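Local coordinates for protein transcriptional regulator, LacI family (Lactobacillus brevis, PDB 3JY6) that probably regulates transcription by binding DNA as a LacI-family factor, here as its periplasmic-binding-protein-like core without the DNA-binding domain, at residues A[67-72]-A[76-81]; A[128-133]-A[137-142]; A[170-175]-A[198-203]. All coordinates share one frame; numbering follows the deposited sequence.

In the fold
All three contacts lie in the periplasmic-binding-protein-like core, which is built from two parallel-sheet subdomains. Interaction 1 belongs to the six-stranded subdomain, interactions 2 and 3 to the four-stranded one. The centres of interactions 1 and 2 are 22 Å apart, with nearest atoms about 6 Å from each other; both join a strand to the helix that follows it in a beta-alpha-beta unit. Interaction 3 packs helix against helix, its centre 20 Å from that of interaction 2 and 38 Å from that of interaction 1. Strand 152-158 links interactions 2 and 3: it pairs with strand 125-131, and its Leu156 touches Leu172. Within interaction 3, segment 198-203 also meets the second subunit, through Pro198, Asn199, Ile201 and Ile202.

Interaction 1: A[67-72]-A[76-81]; sequences LILQSF and QTVQEI
Val78 reaches from helix 75-82 toward the strand and meets two leucines with its two methyls: CG2 lies 4.1 Å from CD2 of Leu69, and CG1 lies 4.4 Å from CD2 of Leu67. Each branch thus has a leucine of its own, and Val78 fits against residues two apart on one side of the strand. With CG anti to the backbone N (chi1 -166°), Leu69 extends CD2 to the Val78 methyl, and the two side chains pass alongside one another, pointing opposite ways. The touch is purely apolar and light, 85 Å² in all, with the nearest CA atoms, those of Leu69 and Val78, 9.9 Å apart. This is the first half of a beta-alpha-beta unit, strand 66-70, helix 75-82 and strand 88-91, in the six-stranded parallel sheet of a periplasmic-binding-protein-like fold. Around the buried trio, Leu56 of helix 49-60 packs on Leu67, while Trp100 and Ser73 touch Val78. The far side of the helix is different: Gln76 and Glu80 are exposed, one turn apart, and NE2 of Gln76 makes a weak hydrogen bond of 3.3 Å to OE2 of Glu80.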
ATOM      1  N   LEU A  67      -2.190  14.596  17.056  1.00 16.30           N
ATOM      2  CA  LEU A  67      -2.452  13.208  16.757  1.00 16.29           C
ATOM      3  C   LEU A  67      -3.662  13.057  15.847  1.00 15.59           C
ATOM      4  O   LEU A  67      -4.738  13.583  16.133  1.00 14.52           O
ATOM      5  CB  LEU A  67      -2.704  12.422  18.062  1.00 13.14           C
ATOM      6  CG  LEU A  67      -3.207  10.977  17.933  1.00 11.62           C
ATOM      7  CD1 LEU A  67      -2.172  10.156  17.189  1.00 11.99           C
ATOM      8  CD2 LEU A  67      -3.478  10.375  19.295  1.00  9.00           C
ATOM      9  N   ILE A  68      -3.469  12.361  14.736  1.00 15.57           N
ATOM     10  CA  ILE A  68      -4.573  12.080  13.831  1.00 16.90           C
ATOM     11  C   ILE A  68      -4.732  10.575  13.991  1.00 17.17           C
ATOM     12  O   ILE A  68      -3.807   9.795  13.715  1.00 16.49           O
ATOM     13  CB  ILE A  68      -4.258  12.475  12.386  1.00 16.20           C
ATOM     14  CG1 ILE A  68      -4.003  13.987  12.317  1.00 13.78           C
ATOM     15  CG2 ILE A  68      -5.416  12.091  11.494  1.00 14.10           C
ATOM     16  CD1 ILE A  68      -3.794  14.539  10.933  1.00 13.43           C
ATOM     17  N   LEU A  69      -5.900  10.174  14.471  1.00 16.25           N
ATOM     18  CA  LEU A  69      -6.150   8.773  14.763  1.00 17.91           C
ATOM     19  C   LEU A  69      -7.048   8.020  13.784  1.00 18.79           C
ATOM     20  O   LEU A  69      -8.235   8.315  13.656  1.00 18.01           O
ATOM     21  CB  LEU A  69      -6.737   8.689  16.172  1.00 19.52           C
ATOM     22  CG  LEU A  69      -6.835   7.364  16.916  1.00 22.59           C
ATOM     23  CD1 LEU A  69      -5.436   6.846  17.238  1.00 23.01           C
ATOM     24  CD2 LEU A  69      -7.633   7.584  18.210  1.00 23.45           C
ATOM     25  N   GLN A  70      -6.477   7.041  13.093  1.00 20.05           N
ATOM     26  CA  GLN A  70      -7.247   6.235  12.155  1.00 21.47           C
ATOM     27  C   GLN A  70      -7.045   4.798  12.611  1.00 23.45           C
ATOM     28  O   GLN A  70      -6.759   3.906  11.805  1.00 25.41           O
ATOM     29  CB  GLN A  70      -6.726   6.432  10.721  1.00 21.63           C
ATOM     30  CG  GLN A  70      -7.644   5.885   9.612  1.00 19.44           C
ATOM     31  CD  GLN A  70      -7.234   4.515   9.117  1.00 19.73           C
ATOM     32  OE1 GLN A  70      -6.115   4.323   8.635  1.00 18.48           O
ATOM     33  NE2 GLN A  70      -8.146   3.551   9.221  1.00 22.49           N
ATOM     34  N   SER A  71      -7.169   4.588  13.919  1.00 24.47           N
ATOM     35  CA  SER A  71      -6.978   3.269  14.501  1.00 24.98           C
ATOM     36  C   SER A  71      -8.021   2.829  15.530  1.00 25.27           C
ATOM     37  O   SER A  71      -9.125   3.370  15.577  1.00 25.61           O
ATOM     38  CB  SER A  71      -5.573   3.181  15.090  1.00 27.56           C
ATOM     39  OG  SER A  71      -5.058   4.480  15.310  1.00 31.91           O
ATOM     40  N   PHE A  72      -7.644   1.860  16.359  1.00 25.49           N
ATOM     41  CA  PHE A  72      -8.530   1.248  17.352  1.00 25.44           C
ATOM     42  C   PHE A  72      -8.729   1.877  18.735  1.00 22.21           C
ATOM     43  O   PHE A  72      -9.751   1.637  19.366  1.00 21.94           O
ATOM     44  CB  PHE A  72      -8.084  -0.197  17.559  1.00 28.99           C
ATOM     45  CG  PHE A  72      -7.481  -0.831  16.335  1.00 32.81           C
ATOM     46  CD1 PHE A  72      -8.271  -1.135  15.227  1.00 34.60           C
ATOM     47  CD2 PHE A  72      -6.117  -1.137  16.293  1.00 33.57           C
ATOM     48  CE1 PHE A  72      -7.712  -1.742  14.090  1.00 34.29           C
ATOM     49  CE2 PHE A  72      -5.549  -1.738  15.169  1.00 33.53           C
ATOM     50  CZ  PHE A  72      -6.345  -2.043  14.065  1.00 33.69           C
ATOM     51  N   GLN A  76     -10.783   6.560  26.303  1.00 15.99           N
ATOM     52  CA  GLN A  76     -10.268   6.230  27.639  1.00 17.78           C
ATOM     53  C   GLN A  76      -8.773   5.915  27.551  1.00 18.24           C
ATOM     54  O   GLN A  76      -7.992   6.301  28.420  1.00 19.57           O
ATOM     55  CB  GLN A  76     -11.006   5.022  28.247  1.00 17.90           C
ATOM     56  CG  GLN A  76     -10.809   4.894  29.763  1.00 21.37           C
ATOM     57  CD  GLN A  76     -11.121   3.504  30.310  1.00 20.83           C
ATOM     58  OE1 GLN A  76     -11.950   2.773  29.764  1.00 23.27           O
ATOM     59  NE2 GLN A  76     -10.463   3.142  31.400  1.00 20.07           N
ATOM     60  N   THR A  77      -8.374   5.223  26.489  1.00 17.90           N
ATOM     61  CA  THR A  77      -6.969   4.871  26.279  1.00 18.18           C
ATOM     62  C   THR A  77      -6.119   6.104  25.929  1.00 17.16           C
ATOM     63  O   THR A  77      -5.014   6.296  26.454  1.00 16.55           O
ATOM     64  CB  THR A  77      -6.808   3.848  25.113  1.00 17.96           C
ATOM     65  OG1 THR A  77      -7.517   2.644  25.420  1.00 19.03           O
ATOM     66  CG2 THR A  77      -5.330   3.516  24.896  1.00 17.09           C
ATOM     67  N   VAL A  78      -6.641   6.928  25.026  1.00 15.08           N
ATOM     68  CA  VAL A  78      -5.927   8.115  24.592  1.00 15.34           C
ATOM     69  C   VAL A  78      -5.820   9.169  25.692  1.00 16.16           C
ATOM     70  O   VAL A  78      -4.874   9.958  25.709  1.00 14.38           O
ATOM     71  CB  VAL A  78      -6.597   8.731  23.351  1.00 15.86           C
ATOM     72  CG1 VAL A  78      -5.917  10.030  22.979  1.00 12.91           C
ATOM     73  CG2 VAL A  78      -6.524   7.742  22.191  1.00 14.11           C
ATOM     74  N   GLN A  79      -6.785   9.166  26.611  1.00 15.37           N
ATOM     75  CA  GLN A  79      -6.779  10.113  27.715  1.00 17.10           C
ATOM     76  C   GLN A  79      -5.754   9.643  28.745  1.00 18.62           C
ATOM     77  O   GLN A  79      -4.892  10.405  29.162  1.00 20.47           O
ATOM     78  CB  GLN A  79      -8.165  10.183  28.369  1.00 16.47           C
ATOM     79  CG  GLN A  79      -8.230  11.027  29.635  1.00 16.69           C
ATOM     80  CD  GLN A  79      -7.999  12.499  29.366  1.00 18.81           C
ATOM     81  OE1 GLN A  79      -8.494  13.050  28.376  1.00 16.53           O
ATOM     82  NE2 GLN A  79      -7.262  13.153  30.257  1.00 18.23           N
ATOM     83  N   GLU A  80      -5.847   8.378  29.134  1.00 19.98           N
ATOM     84  CA  GLU A  80      -4.956   7.801  30.130  1.00 24.01           C
ATOM     85  C   GLU A  80      -3.481   7.848  29.751  1.00 26.04           C
ATOM     86  O   GLU A  80      -2.617   7.889  30.630  1.00 28.74           O
ATOM     87  CB  GLU A  80      -5.390   6.358  30.441  1.00 25.87           C
ATOM     88  CG  GLU A  80      -6.073   6.211  31.807  1.00 30.95           C
ATOM     89  CD  GLU A  80      -7.133   5.104  31.865  1.00 34.58           C
ATOM     90  OE1 GLU A  80      -6.909   4.010  31.297  1.00 36.86           O
ATOM     91  OE2 GLU A  80      -8.195   5.325  32.501  1.00 32.13           O
ATOM     92  N   ILE A  81      -3.188   7.861  28.450  1.00 25.41           N
ATOM     93  CA  ILE A  81      -1.803   7.907  27.979  1.00 23.35           C
ATOM     94  C   ILE A  81      -1.278   9.305  27.633  1.00 23.61           C
ATOM     95  O   ILE A  81      -0.206   9.689  28.089  1.00 23.54           O
ATOM     96  CB  ILE A  81      -1.603   6.999  26.740  1.00 23.30           C
ATOM     97  CG1 ILE A  81      -1.801   5.536  27.135  1.00 24.08           C
ATOM     98  CG2 ILE A  81      -0.206   7.202  26.155  1.00 24.54           C
ATOM     99  CD1 ILE A  81      -1.754   4.556  25.961  1.00 23.10           C
TER

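Interaction 2: A[128-133]-A[137-142]; sequences VLTSEL and RTRQER
Arg139 and Gln140 each donate a side-chain hydrogen bond to a backbone carbonyl of the turn after strand 125-131, Glu132 O and Leu133 O. Arg139 NH1 lies 2.8 Å from Glu132 O, with the acceptor close to the guanidinium plane. Gln140 NE2 lies 2.7 Å from Leu133 O, more bent, with an N-H...O angle of 143°. Consecutive helix residues therefore hold consecutive carbonyls. Within the strand end, Thr130 OG1 donates to Ser131 O at 2.8 Å, in the carbonyl plane and on a lone pair.

The face of the same guanidinium is covered by Ser131: CB sits 3.3 Å above its plane, over the centre. An extended chain from CG to NE carries the group out to this place. Its charge is met by Glu160, which forms a salt bridge with NH2 and also hydrogen-bonds to Ser131 OG, as does Trp192 NE1; Glu132 turns its carboxylate to Ser159 instead.

Apolar packing is supplied by Leu133, whose CD2 lies 4.0 Å from Gln140 CA and 4.3 Å from Arg139 CB, with Tyr143 beside it. These pieces close the first connection of the beta-alpha-beta unit formed by strand 125-131, helix 137-147 and strand 152-158. A methionine in place of Arg139 would probably leave Glu132 O without this donor and Glu160 without its cationic mate. Two neighbouring turn carbonyls are each gripped by a helix side chain, and one guanidinium, engaged by carbonyl, methylene and carboxylate, is probably held in place.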
ATOM      1  N   VAL A 128     -22.669 -10.563   1.047  1.00 20.47           N
ATOM      2  CA  VAL A 128     -21.768  -9.673   1.761  1.00 20.62           C
ATOM      3  C   VAL A 128     -20.504 -10.392   2.230  1.00 22.58           C
ATOM      4  O   VAL A 128     -20.580 -11.403   2.929  1.00 23.05           O
ATOM      5  CB  VAL A 128     -22.467  -9.076   2.996  1.00 19.43           C
ATOM      6  CG1 VAL A 128     -21.556  -8.073   3.671  1.00 20.78           C
ATOM      7  CG2 VAL A 128     -23.790  -8.436   2.599  1.00 19.47           C
ATOM      8  N   LEU A 129     -19.345  -9.876   1.837  1.00 22.34           N
ATOM      9  CA  LEU A 129     -18.065 -10.449   2.252  1.00 23.21           C
ATOM     10  C   LEU A 129     -17.451  -9.408   3.182  1.00 24.91           C
ATOM     11  O   LEU A 129     -17.247  -8.256   2.776  1.00 24.99           O
ATOM     12  CB  LEU A 129     -17.163 -10.688   1.044  1.00 19.93           C
ATOM     13  CG  LEU A 129     -15.766 -11.263   1.303  1.00 22.92           C
ATOM     14  CD1 LEU A 129     -15.860 -12.611   2.036  1.00 21.81           C
ATOM     15  CD2 LEU A 129     -15.041 -11.411  -0.032  1.00 19.94           C
ATOM     16  N   THR A 130     -17.139  -9.801   4.417  1.00 24.77           N
ATOM     17  CA  THR A 130     -16.616  -8.827   5.376  1.00 25.41           C
ATOM     18  C   THR A 130     -15.748  -9.386   6.509  1.00 27.72           C
ATOM     19  O   THR A 130     -15.692 -10.598   6.746  1.00 28.11           O
ATOM     20  CB  THR A 130     -17.803  -8.091   6.045  1.00 23.03           C
ATOM     21  OG1 THR A 130     -17.327  -7.069   6.920  1.00 24.90           O
ATOM     22  CG2 THR A 130     -18.624  -9.073   6.869  1.00 23.06           C
ATOM     23  N   SER A 131     -15.059  -8.485   7.202  1.00 27.76           N
ATOM     24  CA  SER A 131     -14.281  -8.885   8.364  1.00 29.21           C
ATOM     25  C   SER A 131     -15.381  -8.920   9.425  1.00 30.22           C
ATOM     26  O   SER A 131     -16.423  -8.298   9.239  1.00 29.10           O
ATOM     27  CB  SER A 131     -13.230  -7.837   8.726  1.00 27.59           C
ATOM     28  OG  SER A 131     -12.241  -7.744   7.716  1.00 28.75           O
ATOM     29  N   GLU A 132     -15.164  -9.636  10.522  1.00 32.06           N
ATOM     30  CA  GLU A 132     -16.177  -9.750  11.568  1.00 34.90           C
ATOM     31  C   GLU A 132     -16.926  -8.461  11.908  1.00 35.75           C
ATOM     32  O   GLU A 132     -16.319  -7.447  12.262  1.00 35.44           O
ATOM     33  CB  GLU A 132     -15.545 -10.357  12.822  1.00 37.41           C
ATOM     34  CG  GLU A 132     -15.089 -11.795  12.596  1.00 41.77           C
ATOM     35  CD  GLU A 132     -14.431 -12.407  13.816  1.00 45.16           C
ATOM     36  OE1 GLU A 132     -15.078 -12.443  14.890  1.00 46.48           O
ATOM     37  OE2 GLU A 132     -13.268 -12.853  13.699  1.00 44.66           O
ATOM     38  N   LEU A 133     -18.253  -8.524  11.804  1.00 35.66           N
ATOM     39  CA  LEU A 133     -19.133  -7.384  12.064  1.00 37.41           C
ATOM     40  C   LEU A 133     -19.082  -6.779  13.470  1.00 38.45           C
ATOM     41  O   LEU A 133     -19.026  -5.555  13.608  1.00 37.04           O
ATOM     42  CB  LEU A 133     -20.583  -7.760  11.724  1.00 38.09           C
ATOM     43  CG  LEU A 133     -20.930  -7.880  10.237  1.00 39.16           C
ATOM     44  CD1 LEU A 133     -22.197  -8.703  10.054  1.00 39.85           C
ATOM     45  CD2 LEU A 133     -21.103  -6.488   9.641  1.00 38.57           C
ATOM     46  N   ARG A 137     -17.799  -0.785  14.113  1.00 34.83           N
ATOM     47  CA  ARG A 137     -19.048  -0.059  13.877  1.00 35.78           C
ATOM     48  C   ARG A 137     -19.216   0.430  12.440  1.00 34.66           C
ATOM     49  O   ARG A 137     -20.339   0.643  11.989  1.00 34.07           O
ATOM     50  CB  ARG A 137     -19.161   1.140  14.822  1.00 37.66           C
ATOM     51  CG  ARG A 137     -19.180   0.767  16.296  1.00 41.90           C
ATOM     52  CD  ARG A 137     -20.460   0.031  16.674  1.00 45.07           C
ATOM     53  NE  ARG A 137     -20.483  -0.339  18.089  1.00 47.90           N
ATOM     54  CZ  ARG A 137     -20.008  -1.481  18.579  1.00 49.47           C
ATOM     55  NH1 ARG A 137     -19.467  -2.386  17.769  1.00 50.28           N
ATOM     56  NH2 ARG A 137     -20.070  -1.715  19.883  1.00 49.83           N
ATOM     57  N   THR A 138     -18.109   0.627  11.730  1.00 33.97           N
ATOM     58  CA  THR A 138     -18.190   1.082  10.349  1.00 32.98           C
ATOM     59  C   THR A 138     -18.639  -0.081   9.479  1.00 31.99           C
ATOM     60  O   THR A 138     -19.436   0.096   8.558  1.00 32.47           O
ATOM     61  CB  THR A 138     -16.841   1.590   9.837  1.00 33.99           C
ATOM     62  OG1 THR A 138     -15.860   0.564  10.001  1.00 35.11           O
ATOM     63  CG2 THR A 138     -16.425   2.854  10.590  1.00 31.65           C
ATOM     64  N   ARG A 139     -18.123  -1.272   9.763  1.00 30.42           N
ATOM     65  CA  ARG A 139     -18.525  -2.447   9.005  1.00 30.50           C
ATOM     66  C   ARG A 139     -20.021  -2.620   9.262  1.00 30.45           C
ATOM     67  O   ARG A 139     -20.827  -2.731   8.333  1.00 28.79           O
ATOM     68  CB  ARG A 139     -17.776  -3.699   9.486  1.00 29.84           C
ATOM     69  CG  ARG A 139     -16.263  -3.579   9.451  1.00 32.80           C
ATOM     70  CD  ARG A 139     -15.597  -4.776  10.119  1.00 35.16           C
ATOM     71  NE  ARG A 139     -14.160  -4.569  10.277  1.00 37.24           N
ATOM     72  CZ  ARG A 139     -13.355  -5.351  10.990  1.00 37.95           C
ATOM     73  NH1 ARG A 139     -13.831  -6.415  11.629  1.00 38.10           N
ATOM     74  NH2 ARG A 139     -12.064  -5.060  11.071  1.00 38.37           N
ATOM     75  N   GLN A 140     -20.380  -2.633  10.540  1.00 28.98           N
ATOM     76  CA  GLN A 140     -21.764  -2.791  10.944  1.00 29.02           C
ATOM     77  C   GLN A 140     -22.700  -1.817  10.256  1.00 26.85           C
ATOM     78  O   GLN A 140     -23.832  -2.166   9.934  1.00 26.07           O
ATOM     79  CB  GLN A 140     -21.890  -2.640  12.459  1.00 29.33           C
ATOM     80  CG  GLN A 140     -21.437  -3.867  13.215  1.00 33.73           C
ATOM     81  CD  GLN A 140     -21.496  -3.678  14.709  1.00 35.65           C
ATOM     82  OE1 GLN A 140     -22.518  -3.257  15.253  1.00 37.60           O
ATOM     83  NE2 GLN A 140     -20.402  -3.996  15.386  1.00 38.19           N
ATOM     84  N   GLU A 141     -22.237  -0.594  10.039  1.00 26.06           N
ATOM     85  CA  GLU A 141     -23.058   0.414   9.381  1.00 25.81           C
ATOM     86  C   GLU A 141     -23.228   0.130   7.890  1.00 25.21           C
ATOM     87  O   GLU A 141     -24.301   0.330   7.334  1.00 26.94           O
ATOM     88  CB  GLU A 141     -22.441   1.800   9.570  1.00 28.50           C
ATOM     89  CG  GLU A 141     -22.716   2.455  10.925  1.00 30.09           C
ATOM     90  CD  GLU A 141     -24.184   2.809  11.117  1.00 32.58           C
ATOM     91  OE1 GLU A 141     -24.901   2.049  11.801  1.00 32.57           O
ATOM     92  OE2 GLU A 141     -24.629   3.849  10.573  1.00 34.08           O
ATOM     93  N   ARG A 142     -22.169  -0.327   7.240  1.00 24.92           N
ATOM     94  CA  ARG A 142     -22.235  -0.627   5.813  1.00 23.45           C
ATOM     95  C   ARG A 142     -23.129  -1.842   5.595  1.00 23.63           C
ATOM     96  O   ARG A 142     -23.829  -1.951   4.589  1.00 21.54           O
ATOM     97  CB  ARG A 142     -20.823  -0.876   5.269  1.00 19.39           C
ATOM     98  CG  ARG A 142     -19.902   0.342   5.398  1.00 17.92           C
ATOM     99  CD  ARG A 142     -18.454   0.020   4.995  1.00 16.54           C
ATOM    100  NE  ARG A 142     -17.578   1.165   5.227  1.00 15.81           N
ATOM    101  CZ  ARG A 142     -16.267   1.197   4.987  1.00 15.18           C
ATOM    102  NH1 ARG A 142     -15.625   0.135   4.502  1.00 11.65           N
ATOM    103  NH2 ARG A 142     -15.593   2.312   5.221  1.00 13.66           N
TER

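Interaction 3: A[170-175]-A[198-203]; sequences QRLTQL and PNLIIS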
ATOM      1  N   GLN A 170     -14.164 -21.089  -1.254  1.00 32.63           N
ATOM      2  CA  GLN A 170     -15.201 -22.097  -1.448  1.00 32.99           C
ATOM      3  C   GLN A 170     -16.567 -21.681  -0.914  1.00 32.26           C
ATOM      4  O   GLN A 170     -17.595 -21.967  -1.531  1.00 32.67           O
ATOM      5  CB  GLN A 170     -14.766 -23.430  -0.822  1.00 33.33           C
ATOM      6  CG  GLN A 170     -13.620 -24.095  -1.565  1.00 35.84           C
ATOM      7  CD  GLN A 170     -14.019 -24.592  -2.950  1.00 37.42           C
ATOM      8  OE1 GLN A 170     -13.163 -24.978  -3.755  1.00 38.95           O
ATOM      9  NE2 GLN A 170     -15.323 -24.599  -3.228  1.00 36.02           N
ATOM     10  N   ARG A 171     -16.589 -21.004   0.225  1.00 31.57           N
ATOM     11  CA  ARG A 171     -17.857 -20.562   0.792  1.00 31.38           C
ATOM     12  C   ARG A 171     -18.501 -19.450  -0.052  1.00 31.05           C
ATOM     13  O   ARG A 171     -19.706 -19.466  -0.311  1.00 32.35           O
ATOM     14  CB  ARG A 171     -17.642 -20.078   2.224  1.00 32.73           C
ATOM     15  CG  ARG A 171     -18.868 -19.434   2.869  1.00 36.22           C
ATOM     16  CD  ARG A 171     -20.057 -20.392   2.987  1.00 38.44           C
ATOM     17  NE  ARG A 171     -21.149 -19.775   3.744  1.00 40.28           N
ATOM     18  CZ  ARG A 171     -22.275 -20.394   4.080  1.00 42.32           C
ATOM     19  NH1 ARG A 171     -22.471 -21.659   3.724  1.00 43.28           N
ATOM     20  NH2 ARG A 171     -23.202 -19.748   4.780  1.00 42.83           N
ATOM     21  N   LEU A 172     -17.695 -18.485  -0.478  1.00 30.43           N
ATOM     22  CA  LEU A 172     -18.193 -17.375  -1.285  1.00 29.36           C
ATOM     23  C   LEU A 172     -18.848 -17.920  -2.548  1.00 28.49           C
ATOM     24  O   LEU A 172     -19.927 -17.483  -2.942  1.00 27.33           O
ATOM     25  CB  LEU A 172     -17.038 -16.438  -1.665  1.00 28.16           C
ATOM     26  CG  LEU A 172     -17.374 -15.222  -2.542  1.00 27.18           C
ATOM     27  CD1 LEU A 172     -18.235 -14.250  -1.760  1.00 24.80           C
ATOM     28  CD2 LEU A 172     -16.086 -14.547  -2.993  1.00 26.32           C
ATOM     29  N   THR A 173     -18.176 -18.881  -3.168  1.00 28.53           N
ATOM     30  CA  THR A 173     -18.662 -19.525  -4.375  1.00 29.03           C
ATOM     31  C   THR A 173     -19.945 -20.291  -4.083  1.00 30.88           C
ATOM     32  O   THR A 173     -20.794 -20.454  -4.957  1.00 32.51           O
ATOM     33  CB  THR A 173     -17.600 -20.484  -4.918  1.00 29.51           C
ATOM     34  OG1 THR A 173     -16.529 -19.722  -5.490  1.00 30.75           O
ATOM     35  CG2 THR A 173     -18.192 -21.420  -5.955  1.00 30.92           C
ATOM     36  N   GLN A 174     -20.092 -20.748  -2.846  1.00 31.75           N
ATOM     37  CA  GLN A 174     -21.277 -21.497  -2.448  1.00 32.51           C
ATOM     38  C   GLN A 174     -22.471 -20.553  -2.303  1.00 31.31           C
ATOM     39  O   GLN A 174     -23.563 -20.820  -2.817  1.00 31.10           O
ATOM     40  CB  GLN A 174     -21.008 -22.229  -1.129  1.00 34.43           C
ATOM     41  CG  GLN A 174     -22.131 -23.124  -0.660  1.00 38.09           C
ATOM     42  CD  GLN A 174     -21.819 -23.763   0.674  1.00 41.33           C
ATOM     43  OE1 GLN A 174     -20.810 -24.457   0.823  1.00 43.72           O
ATOM     44  NE2 GLN A 174     -22.682 -23.525   1.658  1.00 43.50           N
ATOM     45  N   LEU A 175     -22.248 -19.434  -1.616  1.00 29.66           N
ATOM     46  CA  LEU A 175     -23.298 -18.446  -1.386  1.00 27.12           C
ATOM     47  C   LEU A 175     -23.748 -17.745  -2.671  1.00 26.48           C
ATOM     48  O   LEU A 175     -24.933 -17.474  -2.862  1.00 24.60           O
ATOM     49  CB  LEU A 175     -22.816 -17.402  -0.378  1.00 27.50           C
ATOM     50  CG  LEU A 175     -22.648 -17.793   1.094  1.00 27.34           C
ATOM     51  CD1 LEU A 175     -21.909 -16.695   1.835  1.00 26.82           C
ATOM     52  CD2 LEU A 175     -24.010 -18.027   1.717  1.00 28.13           C
ATOM     53  N   PRO A 198     -10.707 -11.356  -8.140  1.00 25.07           N
ATOM     54  CA  PRO A 198     -10.010 -11.587  -9.414  1.00 23.74           C
ATOM     55  C   PRO A 198     -10.181 -12.972 -10.046  1.00 25.31           C
ATOM     56  O   PRO A 198     -10.404 -13.076 -11.252  1.00 23.30           O
ATOM     57  CB  PRO A 198      -8.558 -11.274  -9.069  1.00 22.92           C
ATOM     58  CG  PRO A 198      -8.707 -10.122  -8.134  1.00 22.74           C
ATOM     59  CD  PRO A 198      -9.843 -10.592  -7.213  1.00 24.02           C
ATOM     60  N   ASN A 199     -10.074 -14.036  -9.252  1.00 27.20           N
ATOM     61  CA  ASN A 199     -10.231 -15.379  -9.807  1.00 30.12           C
ATOM     62  C   ASN A 199     -11.678 -15.666 -10.197  1.00 29.64           C
ATOM     63  O   ASN A 199     -11.938 -16.485 -11.074  1.00 30.20           O
ATOM     64  CB  ASN A 199      -9.727 -16.438  -8.823  1.00 33.37           C
ATOM     65  CG  ASN A 199      -8.219 -16.612  -8.875  1.00 36.36           C
ATOM     66  OD1 ASN A 199      -7.720 -17.733  -8.930  1.00 35.26           O
ATOM     67  ND2 ASN A 199      -7.489 -15.502  -8.857  1.00 38.46           N
ATOM     68  N   LEU A 200     -12.625 -14.999  -9.546  1.00 29.15           N
ATOM     69  CA  LEU A 200     -14.026 -15.191  -9.892  1.00 28.83           C
ATOM     70  C   LEU A 200     -14.336 -14.452 -11.205  1.00 27.70           C
ATOM     71  O   LEU A 200     -15.336 -14.731 -11.869  1.00 27.92           O
ATOM     72  CB  LEU A 200     -14.929 -14.705  -8.752  1.00 30.31           C
ATOM     73  CG  LEU A 200     -15.290 -15.769  -7.705  1.00 33.31           C
ATOM     74  CD1 LEU A 200     -14.029 -16.457  -7.178  1.00 35.04           C
ATOM     75  CD2 LEU A 200     -16.076 -15.123  -6.574  1.00 33.84           C
ATOM     76  N   ILE A 201     -13.468 -13.517 -11.584  1.00 25.76           N
ATOM     77  CA  ILE A 201     -13.649 -12.775 -12.828  1.00 25.99           C
ATOM     78  C   ILE A 201     -12.953 -13.555 -13.930  1.00 26.40           C
ATOM     79  O   ILE A 201     -13.389 -13.568 -15.077  1.00 26.77           O
ATOM     80  CB  ILE A 201     -13.010 -11.370 -12.770  1.00 24.78           C
ATOM     81  CG1 ILE A 201     -13.738 -10.506 -11.741  1.00 25.05           C
ATOM     82  CG2 ILE A 201     -13.048 -10.727 -14.163  1.00 23.04           C
ATOM     83  CD1 ILE A 201     -13.145  -9.126 -11.548  1.00 25.46           C
ATOM     84  N   ILE A 202     -11.859 -14.208 -13.563  1.00 28.34           N
ATOM     85  CA  ILE A 202     -11.089 -14.991 -14.510  1.00 29.73           C
ATOM     86  C   ILE A 202     -11.704 -16.374 -14.733  1.00 30.59           C
ATOM     87  O   ILE A 202     -11.601 -16.925 -15.826  1.00 31.27           O
ATOM     88  CB  ILE A 202      -9.621 -15.091 -14.032  1.00 30.56           C
ATOM     89  CG1 ILE A 202      -8.956 -13.719 -14.206  1.00 30.73           C
ATOM     90  CG2 ILE A 202      -8.871 -16.172 -14.802  1.00 30.18           C
ATOM     91  CD1 ILE A 202      -7.610 -13.568 -13.528  1.00 30.31           C
ATOM     92  N   SER A 203     -12.364 -16.923 -13.714  1.00 30.92           N
ATOM     93  CA  SER A 203     -12.986 -18.240 -13.850  1.00 32.30           C
ATOM     94  C   SER A 203     -14.339 -18.136 -14.551  1.00 32.60           C
ATOM     95  O   SER A 203     -14.905 -19.143 -14.966  1.00 33.26           O
ATOM     96  CB  SER A 203     -13.167 -18.901 -12.478  1.00 32.63           C
ATOM     97  OG  SER A 203     -14.114 -18.210 -11.690  1.00 34.62           O
TER
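Leu172 and Leu200 meet methyl to methyl, CD2 of one 3.6 Å from CD2 of the other, and their side chains cross obliquely. This is the closest approach between segments 170-175 and 198-203. Beside it, Leu200 turns its other branch to the neighbouring residue of the first helix: CD1 lies 4.4 Å from OG1 of Thr173, a looser touch. Leu200 is thus forked over two consecutive residues, while Leu172 sets CG anti to its backbone nitrogen (chi1 179°), which aims the branch at the partner helix. Little surface is involved, 95 Å² in all, and the CA atoms of Thr173 and Leu200 are 8.4 Å apart.

Both leucines are buried by more than each other. Leu172 also rests on Leu156 of strand 152-158 and Val127 of strand 125-131, so its helix lies against the four-stranded parallel sheet of the periplasmic-binding-protein-like fold, and through Leu200 the short helix 198-202 packs on helix 165-177. His169 and Ile176, each from helix 165-177, also touch Leu200, together with Leu205 and Ile206 from the loop that follows.

Farther out, Asn199 O takes two bonds from Ser203, one from N at 2.7 Å and one from OG at 2.8 Å; both donors converge on this carbonyl and tie Ser203 back to the turn. Beyond this the segment faces the second subunit: Asn199 ND2 donates to Arg224 O of that subunit, Pro198 and Ile202 pack on its Met225, and Ile201 packs on its Ile202.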